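Local atomic coordinates of Lmo0794 protein (Listeria monocytogenes, PDB entry 3EW7), a protein that is of unknown function but probably binds NAD(P) in a Rossmann-type fold and may act as an oxidoreductase. Residues Tyr69-Ser72 against Pro73-Glu77; Leu54-Ser57 against Asp58-Gln62; Lys78-Thr81 against Ser82-Leu86. The protein carries 3 engineered substitutions. All coordinates share one frame; numbering follows the deposited sequence.

How the contacts relate
All three contacts are local, and all lie along one run of chain in the Rossmann-type domain. Contact 2 packs the short helix 56-59 and the turn after it ahead of strand 64-67; contact 1 folds the loop that leaves that strand, and contact 3 is the N-cap and first turns of helix 79-90. Contact 2 is the most exposed, with backbone and serine groups outside and two leucines inside. Contact 1 gathers a buried glutamate between loop amides and a tyrosine, whereas contact 3 is mostly regular helix bonding. Contacts 1 and 2 do not touch, but helix 79-90 meets both: His79 bonds Tyr69 of contact 1, and His85 bonds Leu54 of contact 2.

Contact 1: residues Tyr69-Ser72 against Pro73-Glu77; sequences YGIS and PDEAE. Engineered in segment 69-72: Ile71 (natural residue Val).
Pro73 follows Ser72 directly and turns the chain into a short bend in which residues 73-76, helical in their backbone angles, bring Glu75 back over 69-72. Asp74 comes next, and its carboxylate reaches back to the serine: Ser72 OG donates to Asp74 OD2 at 2.6 Å, arriving from above the carboxylate plane. The other oxygen, OD1, is salt-bridged to Lys78, so the aspartate ties the start of the bend to the approach to helix 79-90.

Glu75 is buried and carries most of the contact. A chi1 of -64° sends CG away from its own carbonyl, and the chain then runs extended back to the loop backbone. There Glu75 OE1 accepts two amides, Gly70 N at 2.9 Å and Ile71 N at 2.7 Å. One amide comes to each side of the carboxylate plane; the bond from Ile71 is the straighter, at 165°, while Gly70 N meets OE1 nearly in line with the C-O bond. On its way the side chain lies over one face of Tyr69. Glu75 CB makes a CH-pi contact there, 3.5 Å from Tyr69 CZ, and farther out the carboxylate stacks on the ring with the two planes only 14° apart. The engineered Ile71 runs beside the glutamate, its CG1 being 3.7 Å from Glu75 OE1. Ala76 N adds no more than a weak bond to Ser72 O, and its position is uncertain.

Tyr69 is also met edge-to-face by His79, which bonds its carbonyl oxygen, so His79, at the start of helix 79-90, holds Tyr69 by its ring and its carbonyl. This is the loop leaving strand 64-67 of the Rossmann-type sheet. One buried carboxylate oxygen satisfies two loop N-H groups, and their converging dipoles would be expected to stabilise a negative charge on Glu75.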
ATOM      1  N   TYR A  69       3.163   3.848  -0.155  1.00 52.65           N
ATOM      2  CA  TYR A  69       3.985   4.960   0.281  1.00 53.35           C
ATOM      3  C   TYR A  69       4.889   5.431  -0.843  1.00 55.64           C
ATOM      4  O   TYR A  69       5.339   4.631  -1.670  1.00 55.28           O
ATOM      5  CB  TYR A  69       4.836   4.515   1.458  1.00 51.04           C
ATOM      6  CG  TYR A  69       5.665   5.605   2.086  1.00 48.55           C
ATOM      7  CD1 TYR A  69       5.072   6.576   2.890  1.00 48.01           C
ATOM      8  CD2 TYR A  69       7.054   5.626   1.935  1.00 46.67           C
ATOM      9  CE1 TYR A  69       5.842   7.535   3.542  1.00 48.34           C
ATOM     10  CE2 TYR A  69       7.832   6.581   2.578  1.00 45.96           C
ATOM     11  CZ  TYR A  69       7.219   7.526   3.380  1.00 47.62           C
ATOM     12  OH  TYR A  69       7.981   8.451   4.049  1.00 50.48           O
ATOM     13  N   GLY A  70       5.160   6.733  -0.863  1.00 57.88           N
ATOM     14  CA  GLY A  70       6.029   7.295  -1.882  1.00 60.70           C
ATOM     15  C   GLY A  70       5.333   8.282  -2.800  1.00 63.04           C
ATOM     16  O   GLY A  70       5.247   8.057  -4.003  1.00 62.84           O
ATOM     17  N   ILE A  71       4.844   9.377  -2.223  1.00 65.12           N
ATOM     18  CA  ILE A  71       4.140  10.411  -2.976  1.00 67.77           C
ATOM     19  C   ILE A  71       5.055  11.575  -3.346  1.00 68.63           C
ATOM     20  O   ILE A  71       4.702  12.413  -4.180  1.00 68.57           O
ATOM     21  CB  ILE A  71       2.980  10.992  -2.150  1.00 69.19           C
ATOM     22  CG1 ILE A  71       2.069   9.856  -1.678  1.00 70.29           C
ATOM     23  CG2 ILE A  71       2.206  12.026  -2.981  1.00 71.19           C
ATOM     24  CD1 ILE A  71       1.116  10.252  -0.547  1.00 71.84           C
ATOM     25  N   SER A  72       6.230  11.623  -2.723  1.00 69.63           N
ATOM     26  CA  SER A  72       7.169  12.713  -2.963  1.00 68.93           C
ATOM     27  C   SER A  72       8.628  12.264  -2.895  1.00 68.53           C
ATOM     28  O   SER A  72       8.926  11.129  -2.527  1.00 68.61           O
ATOM     29  CB  SER A  72       6.935  13.812  -1.936  1.00 68.00           C
ATOM     30  OG  SER A  72       7.397  13.376  -0.674  1.00 68.94           O
ATOM     31  N   PRO A  73       9.560  13.175  -3.228  1.00 67.83           N
ATOM     32  CA  PRO A  73      10.999  12.898  -3.223  1.00 66.47           C
ATOM     33  C   PRO A  73      11.552  12.357  -1.911  1.00 65.39           C
ATOM     34  O   PRO A  73      12.354  11.418  -1.912  1.00 65.91           O
ATOM     35  CB  PRO A  73      11.612  14.251  -3.576  1.00 66.63           C
ATOM     36  CG  PRO A  73      10.532  14.926  -4.367  1.00 66.35           C
ATOM     37  CD  PRO A  73       9.312  14.585  -3.581  1.00 66.48           C
ATOM     38  N   ASP A  74      11.135  12.953  -0.796  1.00 63.25           N
ATOM     39  CA  ASP A  74      11.632  12.530   0.509  1.00 61.67           C
ATOM     40  C   ASP A  74      11.122  11.151   0.889  1.00 60.76           C
ATOM     41  O   ASP A  74      11.871  10.337   1.435  1.00 60.68           O
ATOM     42  CB  ASP A  74      11.252  13.549   1.584  1.00 61.81           C
ATOM     43  CG  ASP A  74       9.788  13.497   1.949  1.00 62.26           C
ATOM     44  OD1 ASP A  74       9.449  12.856   2.969  1.00 62.96           O
ATOM     45  OD2 ASP A  74       8.980  14.093   1.210  1.00 59.81           O
ATOM     46  N   GLU A  75       9.853  10.880   0.597  1.00 59.34           N
ATOM     47  CA  GLU A  75       9.289   9.579   0.907  1.00 57.23           C
ATOM     48  C   GLU A  75      10.039   8.540   0.099  1.00 57.40           C
ATOM     49  O   GLU A  75      10.003   7.360   0.413  1.00 58.60           O
ATOM     50  CB  GLU A  75       7.803   9.519   0.553  1.00 55.87           C
ATOM     51  CG  GLU A  75       6.924  10.467   1.347  1.00 57.41           C
ATOM     52  CD  GLU A  75       5.450  10.079   1.324  1.00 58.10           C
ATOM     53  OE1 GLU A  75       5.043   9.263   0.461  1.00 56.88           O
ATOM     54  OE2 GLU A  75       4.695  10.607   2.171  1.00 58.08           O
ATOM     55  N   ALA A  76      10.734   8.987  -0.940  1.00 58.34           N
ATOM     56  CA  ALA A  76      11.470   8.077  -1.804  1.00 59.38           C
ATOM     57  C   ALA A  76      12.756   7.575  -1.175  1.00 60.13           C
ATOM     58  O   ALA A  76      13.361   6.630  -1.671  1.00 62.12           O
ATOM     59  CB  ALA A  76      11.767   8.748  -3.142  1.00 58.52           C
ATOM     60  N   GLU A  77      13.180   8.194  -0.082  1.00 59.20           N
ATOM     61  CA  GLU A  77      14.403   7.743   0.567  1.00 60.06           C
ATOM     62  C   GLU A  77      14.064   6.981   1.843  1.00 59.79           C
ATOM     63  O   GLU A  77      14.934   6.357   2.458  1.00 60.59           O
ATOM     64  CB  GLU A  77      15.287   8.936   0.931  1.00 60.35           C
ATOM     65  CG  GLU A  77      15.290  10.058  -0.076  1.00 60.69           C
ATOM     66  CD  GLU A  77      16.094  11.248   0.412  1.00 61.43           C
ATOM     67  OE1 GLU A  77      15.869  12.372  -0.087  1.00 61.44           O
ATOM     68  OE2 GLU A  77      16.954  11.059   1.292  1.00 63.27           O
TER

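Contact 2: residues Leu54-Ser57 against Asp58-Gln62; sequences LTLS and DLSDQ
Leu56 O takes two backbone amides, from Leu59 and Ser60, three and four residues on. Ser60 N donates at 2.9 Å and lies nearly on the line of the carbonyl bond of Leu56, with an N-H angle of 163°. Leu59 N is also 2.9 Å from Leu56 O, but it approaches from well above the carbonyl plane and its bond is more bent. Leu56 O thus accepts both an i+3 and an i+4 bond.

The hydroxyl of Ser60 joins this group. With chi1 at 47°, Ser60 OG swings back over the preceding turn, to 2.9 Å from Leu56 O and 3.1 Å from Ser57 O; the choice between these two acceptors is not settled.

On the inner side, Leu54 and Leu59 meet roughly perpendicular, Leu54 CG resting 3.7 Å from Leu59 CD1. Leu59 continues onto Leu86 and Leu90 of helix 79-90, and Leu54 onto Ile6 of strand 2-6. Asp58 turns its carboxylate back toward Thr55, just before the helix, where Thr55 N donates to Asp58 OD1; the modelled place of that oxygen is doubtful, and so is the detail of the bond.

Farther out, a type I turn runs from Leu59 to Gln62, and the Gln62 amide oxygen bonds Thr28. Leu54 O is held by His85. The chemistry is therefore mixed: on the more exposed side the carbonyls of Leu56 and Ser57 lie within bonding distance of the Ser60 hydroxyl, while Leu59 packs on helix 79-90, joined there by the Leu56 side chain on Val89 and Leu90, and Leu54 packs on strand 2-6.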
ATOM      1  N   LEU A  54       2.233   5.651  12.786  1.00 58.55           N
ATOM      2  CA  LEU A  54       1.175   4.656  12.893  1.00 58.28           C
ATOM      3  C   LEU A  54       1.384   3.626  14.011  1.00 58.63           C
ATOM      4  O   LEU A  54       2.455   3.016  14.130  1.00 57.89           O
ATOM      5  CB  LEU A  54       1.016   3.955  11.547  1.00 57.43           C
ATOM      6  CG  LEU A  54      -0.073   4.480  10.611  1.00 56.94           C
ATOM      7  CD1 LEU A  54      -0.345   5.950  10.875  1.00 58.18           C
ATOM      8  CD2 LEU A  54       0.349   4.230   9.175  1.00 55.06           C
ATOM      9  N   THR A  55       0.354   3.439  14.833  1.00 58.29           N
ATOM     10  CA  THR A  55       0.418   2.476  15.931  1.00 59.78           C
ATOM     11  C   THR A  55      -0.549   1.353  15.639  1.00 59.75           C
ATOM     12  O   THR A  55      -1.559   1.569  14.973  1.00 60.58           O
ATOM     13  CB  THR A  55      -0.028   3.084  17.253  1.00 60.87           C
ATOM     14  OG1 THR A  55      -1.436   3.353  17.185  1.00 62.67           O
ATOM     15  CG2 THR A  55       0.725   4.378  17.532  1.00 61.70           C
ATOM     16  N   LEU A  56      -0.255   0.159  16.146  1.00 59.73           N
ATOM     17  CA  LEU A  56      -1.131  -0.992  15.934  1.00 59.59           C
ATOM     18  C   LEU A  56      -2.596  -0.593  16.097  1.00 60.30           C
ATOM     19  O   LEU A  56      -3.457  -1.006  15.315  1.00 60.75           O
ATOM     20  CB  LEU A  56      -0.801  -2.108  16.925  1.00 58.69           C
ATOM     21  CG  LEU A  56      -1.646  -3.387  16.816  1.00 57.39           C
ATOM     22  CD1 LEU A  56      -1.354  -4.095  15.495  1.00 54.73           C
ATOM     23  CD2 LEU A  56      -1.337  -4.310  17.988  1.00 55.42           C
ATOM     24  N   SER A  57      -2.873   0.218  17.113  1.00 61.13           N
ATOM     25  CA  SER A  57      -4.231   0.679  17.387  1.00 61.03           C
ATOM     26  C   SER A  57      -4.981   1.169  16.147  1.00 60.24           C
ATOM     27  O   SER A  57      -6.025   0.624  15.799  1.00 60.28           O
ATOM     28  CB  SER A  57      -4.210   1.789  18.438  1.00 61.68           C
ATOM     29  OG  SER A  57      -5.514   2.283  18.671  1.00 61.14           O
ATOM     30  N   ASP A  58      -4.457   2.189  15.474  1.00 60.77           N
ATOM     31  CA  ASP A  58      -5.143   2.706  14.293  1.00 62.14           C
ATOM     32  C   ASP A  58      -5.013   1.855  13.028  1.00 60.68           C
ATOM     33  O   ASP A  58      -5.623   2.160  12.004  1.00 61.26           O
ATOM     34  CB  ASP A  58      -4.726   4.160  14.001  1.00 65.28           C
ATOM     35  CG  ASP A  58      -3.289   4.453  14.381  1.00 68.49           C
ATOM     36  OD1 ASP A  58      -2.422   3.597  14.128  1.00 72.49           O
ATOM     37  OD2 ASP A  58      -3.025   5.554  14.921  1.00 67.95           O
ATOM     38  N   LEU A  59      -4.239   0.779  13.103  1.00 58.90           N
ATOM     39  CA  LEU A  59      -4.078  -0.107  11.958  1.00 57.74           C
ATOM     40  C   LEU A  59      -5.080  -1.258  12.037  1.00 59.03           C
ATOM     41  O   LEU A  59      -5.658  -1.666  11.029  1.00 59.62           O
ATOM     42  CB  LEU A  59      -2.663  -0.674  11.924  1.00 55.66           C
ATOM     43  CG  LEU A  59      -1.799  -0.322  10.714  1.00 54.11           C
ATOM     44  CD1 LEU A  59      -1.833   1.182  10.482  1.00 53.61           C
ATOM     45  CD2 LEU A  59      -0.378  -0.810  10.950  1.00 51.08           C
ATOM     46  N   SER A  60      -5.288  -1.778  13.244  1.00 60.03           N
ATOM     47  CA  SER A  60      -6.207  -2.888  13.447  1.00 60.84           C
ATOM     48  C   SER A  60      -7.672  -2.492  13.254  1.00 61.49           C
ATOM     49  O   SER A  60      -8.577  -3.295  13.463  1.00 62.02           O
ATOM     50  CB  SER A  60      -5.982  -3.496  14.833  1.00 60.85           C
ATOM     51  OG  SER A  60      -5.906  -2.488  15.823  1.00 60.98           O
ATOM     52  N   ASP A  61      -7.903  -1.246  12.860  1.00 62.44           N
ATOM     53  CA  ASP A  61      -9.256  -0.774  12.592  1.00 63.46           C
ATOM     54  C   ASP A  61      -9.628  -1.313  11.221  1.00 62.24           C
ATOM     55  O   ASP A  61     -10.802  -1.420  10.872  1.00 62.58           O
ATOM     56  CB  ASP A  61      -9.273   0.751  12.526  1.00 68.22           C
ATOM     57  CG  ASP A  61      -9.855   1.385  13.759  1.00 73.04           C
ATOM     58  OD1 ASP A  61      -9.694   0.803  14.859  1.00 75.93           O
ATOM     59  OD2 ASP A  61     -10.457   2.473  13.624  1.00 76.26           O
ATOM     60  N   GLN A  62      -8.596  -1.664  10.457  1.00 60.37           N
ATOM     61  CA  GLN A  62      -8.740  -2.139   9.085  1.00 57.13           C
ATOM     62  C   GLN A  62      -8.540  -3.628   8.872  1.00 55.84           C
ATOM     63  O   GLN A  62      -7.798  -4.278   9.604  1.00 58.46           O
ATOM     64  CB  GLN A  62      -7.736  -1.397   8.210  1.00 56.44           C
ATOM     65  CG  GLN A  62      -7.640   0.076   8.522  1.00 53.87           C
ATOM     66  CD  GLN A  62      -8.901   0.827   8.151  1.00 53.35           C
ATOM     67  OE1 GLN A  62      -9.042   2.002   8.470  1.00 53.78           O
ATOM     68  NE2 GLN A  62      -9.820   0.155   7.467  1.00 50.94           N
TER

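Contact 3: residues Lys78-Thr81 against Ser82-Leu86; sequences KHVT and SLDHL
Lys78 O is gripped by Ser82 through its backbone amide, 3.0 Å from Ser82 N with an N-H angle of 160°, and lies 2.7 Å from Ser82 OG as well. The hydroxyl has a second choice, since His79 O is 3.0 Å from Ser82 OG, and its single proton is not assigned to either. A chi1 of 52° folds OG back toward the Lys78 and His79 carbonyls. A buried hydroxyl thereby finds acceptors one turn earlier in the chain.

Lys78 holds the N-cap position, and the regular ladder climbs from it. Leu83 N donates to His79 O at 3.2 Å, Asp84 N to Val80 O at 3.1 Å, and His85 N to Thr81 O at 3.2 Å. These are the i to i+4 bonds of an alpha-helix.

Between side chains the contact is slight. Val80 and Asp84 run alongside each other, with Val80 CG2 4.0 Å from Asp84 OD2. The other carboxylate oxygen, OD1, is bonded to His140, so Asp84 serves as a polar link to helix 131-142. The imidazole of His85 turns the other way along the chain, to the carbonyl of Leu54.

Together they form the N-cap and first turns of the helix in the beta-alpha-beta crossover that runs from strand 64-67 to strand 97-101. Leu83 and Leu86 press on Leu98 and Asp67 of those two strands, and Ser82 and Thr81 rest against Phe52. The helix start thus packs on the parallel sheet through Leu83 and Leu86 and beside helix 131-142 through Val80 and Leu83.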
ATOM      1  N   LYS A  78      12.793   7.027   2.231  1.00 58.19           N
ATOM      2  CA  LYS A  78      12.331   6.391   3.460  1.00 56.44           C
ATOM      3  C   LYS A  78      11.498   5.122   3.300  1.00 56.56           C
ATOM      4  O   LYS A  78      10.783   4.733   4.221  1.00 56.96           O
ATOM      5  CB  LYS A  78      11.535   7.417   4.273  1.00 54.87           C
ATOM      6  CG  LYS A  78      12.377   8.586   4.755  1.00 52.54           C
ATOM      7  CD  LYS A  78      11.588   9.633   5.523  1.00 47.60           C
ATOM      8  CE  LYS A  78      10.819  10.525   4.590  1.00 47.86           C
ATOM      9  NZ  LYS A  78      10.262  11.700   5.305  1.00 49.22           N
ATOM     10  N   HIS A  79      11.596   4.468   2.149  1.00 56.22           N
ATOM     11  CA  HIS A  79      10.811   3.257   1.910  1.00 56.21           C
ATOM     12  C   HIS A  79      11.136   2.080   2.817  1.00 55.73           C
ATOM     13  O   HIS A  79      10.267   1.562   3.512  1.00 55.58           O
ATOM     14  CB  HIS A  79      10.942   2.821   0.451  1.00 56.19           C
ATOM     15  CG  HIS A  79       9.969   3.495  -0.457  1.00 56.62           C
ATOM     16  ND1 HIS A  79      10.343   4.447  -1.379  1.00 56.92           N
ATOM     17  CD2 HIS A  79       8.623   3.382  -0.557  1.00 56.65           C
ATOM     18  CE1 HIS A  79       9.270   4.890  -2.010  1.00 57.56           C
ATOM     19  NE2 HIS A  79       8.214   4.258  -1.528  1.00 56.53           N
ATOM     20  N   VAL A  80      12.386   1.647   2.791  1.00 55.75           N
ATOM     21  CA  VAL A  80      12.823   0.530   3.608  1.00 56.63           C
ATOM     22  C   VAL A  80      12.608   0.824   5.090  1.00 56.39           C
ATOM     23  O   VAL A  80      12.208  -0.045   5.864  1.00 57.90           O
ATOM     24  CB  VAL A  80      14.319   0.229   3.347  1.00 56.19           C
ATOM     25  CG1 VAL A  80      15.085   1.546   3.211  1.00 60.09           C
ATOM     26  CG2 VAL A  80      14.896  -0.620   4.484  1.00 54.91           C
ATOM     27  N   THR A  81      12.854   2.066   5.474  1.00 55.81           N
ATOM     28  CA  THR A  81      12.710   2.457   6.864  1.00 55.39           C
ATOM     29  C   THR A  81      11.271   2.478   7.394  1.00 54.24           C
ATOM     30  O   THR A  81      11.010   1.985   8.496  1.00 54.49           O
ATOM     31  CB  THR A  81      13.416   3.816   7.093  1.00 55.01           C
ATOM     32  OG1 THR A  81      14.722   3.579   7.632  1.00 51.48           O
ATOM     33  CG2 THR A  81      12.648   4.679   8.043  1.00 54.62           C
ATOM     34  N   SER A  82      10.349   3.041   6.618  1.00 51.66           N
ATOM     35  CA  SER A  82       8.946   3.108   7.025  1.00 49.11           C
ATOM     36  C   SER A  82       8.313   1.723   7.077  1.00 48.48           C
ATOM     37  O   SER A  82       7.470   1.446   7.927  1.00 48.41           O
ATOM     38  CB  SER A  82       8.153   3.996   6.063  1.00 48.23           C
ATOM     39  OG  SER A  82       8.357   3.599   4.721  1.00 44.52           O
ATOM     40  N   LEU A  83       8.709   0.851   6.160  1.00 46.88           N
ATOM     41  CA  LEU A  83       8.156  -0.488   6.164  1.00 46.58           C
ATOM     42  C   LEU A  83       8.639  -1.192   7.422  1.00 46.47           C
ATOM     43  O   LEU A  83       7.880  -1.912   8.073  1.00 45.28           O
ATOM     44  CB  LEU A  83       8.589  -1.267   4.917  1.00 45.61           C
ATOM     45  CG  LEU A  83       8.108  -2.726   4.841  1.00 44.63           C
ATOM     46  CD1 LEU A  83       6.598  -2.794   5.067  1.00 42.23           C
ATOM     47  CD2 LEU A  83       8.482  -3.323   3.488  1.00 42.30           C
ATOM     48  N   ASP A  84       9.904  -0.978   7.772  1.00 46.44           N
ATOM     49  CA  ASP A  84      10.450  -1.601   8.963  1.00 46.36           C
ATOM     50  C   ASP A  84       9.567  -1.244  10.149  1.00 46.79           C
ATOM     51  O   ASP A  84       9.260  -2.108  10.974  1.00 48.27           O
ATOM     52  CB  ASP A  84      11.890  -1.151   9.210  1.00 45.33           C
ATOM     53  CG  ASP A  84      12.898  -1.880   8.321  1.00 46.65           C
ATOM     54  OD1 ASP A  84      12.523  -2.845   7.618  1.00 47.31           O
ATOM     55  OD2 ASP A  84      14.085  -1.488   8.328  1.00 47.82           O
ATOM     56  N   HIS A  85       9.141   0.017  10.226  1.00 44.56           N
ATOM     57  CA  HIS A  85       8.277   0.453  11.314  1.00 43.45           C
ATOM     58  C   HIS A  85       6.984  -0.361  11.351  1.00 44.49           C
ATOM     59  O   HIS A  85       6.580  -0.851  12.404  1.00 44.53           O
ATOM     60  CB  HIS A  85       7.931   1.934  11.176  1.00 41.59           C
ATOM     61  CG  HIS A  85       6.868   2.393  12.127  1.00 42.36           C
ATOM     62  ND1 HIS A  85       7.059   2.442  13.493  1.00 44.65           N
ATOM     63  CD2 HIS A  85       5.592   2.793  11.914  1.00 42.92           C
ATOM     64  CE1 HIS A  85       5.944   2.848  14.077  1.00 44.76           C
ATOM     65  NE2 HIS A  85       5.038   3.067  13.142  1.00 42.79           N
ATOM     66  N   LEU A  86       6.336  -0.503  10.198  1.00 45.56           N
ATOM     67  CA  LEU A  86       5.091  -1.254  10.119  1.00 46.70           C
ATOM     68  C   LEU A  86       5.303  -2.711  10.497  1.00 48.12           C
ATOM     69  O   LEU A  86       4.455  -3.317  11.154  1.00 48.95           O
ATOM     70  CB  LEU A  86       4.498  -1.159   8.708  1.00 46.03           C
ATOM     71  CG  LEU A  86       4.014   0.236   8.289  1.00 46.62           C
ATOM     72  CD1 LEU A  86       3.446   0.197   6.881  1.00 44.12           C
ATOM     73  CD2 LEU A  86       2.949   0.716   9.264  1.00 46.64           C
TER